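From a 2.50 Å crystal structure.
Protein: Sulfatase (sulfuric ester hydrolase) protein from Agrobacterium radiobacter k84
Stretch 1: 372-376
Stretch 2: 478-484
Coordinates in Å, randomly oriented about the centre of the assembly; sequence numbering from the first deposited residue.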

# COMPACT_ATOMS: atom_id res chain seq x y z
N GLY A 372 -3.94 -18.12 -9.75
CA GLY A 372 -3.40 -19.00 -8.73
C GLY A 372 -1.99 -18.62 -8.33
O GLY A 372 -1.65 -17.43 -8.28
N PHE A 373 -1.16 -19.63 -8.05
CA PHE A 373 0.19 -19.42 -7.53
C PHE A 373 1.29 -20.26 -8.25
O PHE A 373 2.47 -20.03 -7.99
CB PHE A 373 0.19 -19.66 -6.00
CG PHE A 373 -0.42 -21.00 -5.64
CD1 PHE A 373 0.33 -22.18 -5.71
CD2 PHE A 373 -1.77 -21.10 -5.32
CE1 PHE A 373 -0.26 -23.42 -5.45
CE2 PHE A 373 -2.35 -22.34 -5.03
CZ PHE A 373 -1.60 -23.49 -5.10
N PHE A 374 0.92 -21.21 -9.12
CA PHE A 374 1.93 -22.04 -9.80
C PHE A 374 2.70 -21.28 -10.87
O PHE A 374 2.16 -20.37 -11.50
CB PHE A 374 1.34 -23.35 -10.38
CG PHE A 374 0.72 -24.32 -9.39
CD1 PHE A 374 1.51 -25.02 -8.49
CD2 PHE A 374 -0.65 -24.60 -9.43
CE1 PHE A 374 0.94 -25.94 -7.60
CE2 PHE A 374 -1.22 -25.50 -8.54
CZ PHE A 374 -0.42 -26.18 -7.64
N ASP A 375 3.96 -21.68 -11.06
CA ASP A 375 4.90 -21.11 -12.03
C ASP A 375 4.35 -21.01 -13.45
O ASP A 375 4.59 -20.02 -14.14
CB ASP A 375 6.20 -21.94 -12.06
CG ASP A 375 7.25 -21.64 -11.02
OD1 ASP A 375 7.07 -20.67 -10.26
OD2 ASP A 375 8.28 -22.33 -11.01
N GLY A 376 3.66 -22.06 -13.88
CA GLY A 376 3.11 -22.18 -15.23
C GLY A 376 2.32 -20.99 -15.70
O GLY A 376 2.42 -20.63 -16.87
N PHE A 478 13.16 -22.11 -3.04
CA PHE A 478 11.83 -22.17 -2.40
C PHE A 478 10.77 -21.28 -3.01
O PHE A 478 11.09 -20.28 -3.65
CB PHE A 478 11.91 -21.89 -0.87
CG PHE A 478 12.65 -22.92 -0.05
CD1 PHE A 478 12.03 -24.10 0.34
CD2 PHE A 478 13.97 -22.70 0.36
CE1 PHE A 478 12.72 -25.06 1.07
CE2 PHE A 478 14.65 -23.66 1.11
CZ PHE A 478 14.02 -24.83 1.46
N LYS A 479 9.51 -21.67 -2.83
CA LYS A 479 8.33 -20.88 -3.17
C LYS A 479 7.47 -20.83 -1.92
O LYS A 479 7.04 -21.87 -1.41
CB LYS A 479 7.51 -21.41 -4.36
CG LYS A 479 6.36 -20.46 -4.68
CD LYS A 479 5.45 -20.95 -5.80
CE LYS A 479 6.02 -20.51 -7.11
NZ LYS A 479 5.22 -20.97 -8.26
N TYR A 480 7.28 -19.62 -1.41
CA TYR A 480 6.42 -19.37 -0.26
C TYR A 480 5.23 -18.54 -0.77
O TYR A 480 5.42 -17.50 -1.42
CB TYR A 480 7.20 -18.64 0.84
CG TYR A 480 6.36 -18.18 2.02
CD1 TYR A 480 5.86 -19.09 2.94
CD2 TYR A 480 6.11 -16.83 2.23
CE1 TYR A 480 5.10 -18.68 4.03
CE2 TYR A 480 5.37 -16.40 3.34
CZ TYR A 480 4.87 -17.33 4.23
OH TYR A 480 4.15 -16.96 5.33
N VAL A 481 4.02 -19.08 -0.58
CA VAL A 481 2.75 -18.47 -0.98
C VAL A 481 2.00 -18.18 0.26
O VAL A 481 1.60 -19.11 0.94
CB VAL A 481 1.88 -19.36 -1.91
CG1 VAL A 481 0.76 -18.54 -2.54
CG2 VAL A 481 2.72 -20.06 -2.97
N HIS A 482 1.81 -16.90 0.58
CA HIS A 482 1.04 -16.49 1.74
C HIS A 482 -0.34 -16.02 1.26
O HIS A 482 -0.44 -15.20 0.34
CB HIS A 482 1.75 -15.40 2.54
CG HIS A 482 0.92 -14.92 3.71
ND1 HIS A 482 -0.07 -13.96 3.55
CD2 HIS A 482 0.95 -15.30 5.01
CE1 HIS A 482 -0.59 -13.77 4.76
NE2 HIS A 482 -0.01 -14.55 5.66
N PHE A 483 -1.39 -16.55 1.89
CA PHE A 483 -2.78 -16.18 1.62
C PHE A 483 -3.24 -15.30 2.75
O PHE A 483 -2.97 -15.63 3.91
CB PHE A 483 -3.65 -17.43 1.56
CG PHE A 483 -3.49 -18.22 0.29
CD1 PHE A 483 -2.41 -19.09 0.12
CD2 PHE A 483 -4.44 -18.15 -0.71
CE1 PHE A 483 -2.26 -19.85 -1.05
CE2 PHE A 483 -4.31 -18.92 -1.88
CZ PHE A 483 -3.20 -19.74 -2.07
N ALA A 484 -3.92 -14.17 2.45
CA ALA A 484 -4.46 -13.29 3.50
C ALA A 484 -5.46 -14.02 4.43
O ALA A 484 -5.50 -13.71 5.63
CB ALA A 484 -5.15 -12.09 2.87

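Stretch 2 runs as a strand from Phe478 to Phe483, and its side chains alternate: Lys479, Val481 and Phe483 make every contact with stretch 1, while Phe478, Tyr480 and His482 make none. The contact is small, 236 Å² summed over both sides, and is built entirely from side chains of the strand meeting the backbone and side chains of Phe373 to Asp375.

Phe478 opens the strand well out of reach: its nearest side-chain approach to stretch 1, from Phe478 CB to Asp375 OD1, is 10.6 Å. Lys479 follows with its CA-to-CB bond toward the partner and supplies all the polar bonding. Its chi1, chi2 and chi4 are t, and the one bend, chi3 at -87° (m), lies between them in a chain that still carries NZ far from the strand backbone. There NZ donates two hydrogen bonds: one to the backbone O of Phe373 at 2.9 Å, the other to OD1 of Asp375 at 2.7 Å, the latter also a salt bridge. Asp375 has its CA-to-CB bond sideways, but chi1 at -84° and chi2 at -6° place the carboxylate end nearer. Proximity alone would mislead here: Asp375 N lies 3.2 Å from Lys479 NZ, yet both are donors and the pair is not a hydrogen bond. Lysine suits this buried position because its long aliphatic chain spans the gap and its charge is matched by an aspartate; OD1, OD2 and NZ also have hydrogen-bonding partners elsewhere in the structure.

Tyr480 turns out of reach, and Val481 brings the strand back to stretch 1. Its CA lies 7.1 Å from that of Phe373, against 9.3 Å between the CA atoms of Lys479 and Phe374, so the backbones are nearer at the valine. Both Val481 and Phe373 direct CA-to-CB toward the opposing stretch, and Val481 CG1 reaches Phe373 CB at 3.7 Å. A short branched side chain fits this narrower gap, whereas the wider one is crossed by lysine.

His482 again makes no contact. Phe483 has its CA-to-CB bond sideways, but with chi1 at -75° (m) its ring end comes nearer, and CZ lies 3.8 Å from Phe373 CD2. That atom sits at the edge of the Phe483 ring, near its plane, while CZ approaches the Phe373 ring obliquely; the contact is apolar packing between two buried aromatics. Phe373 thus serves twice: its side chain packs against Val481 and Phe483, and its carbonyl O accepts from Lys479.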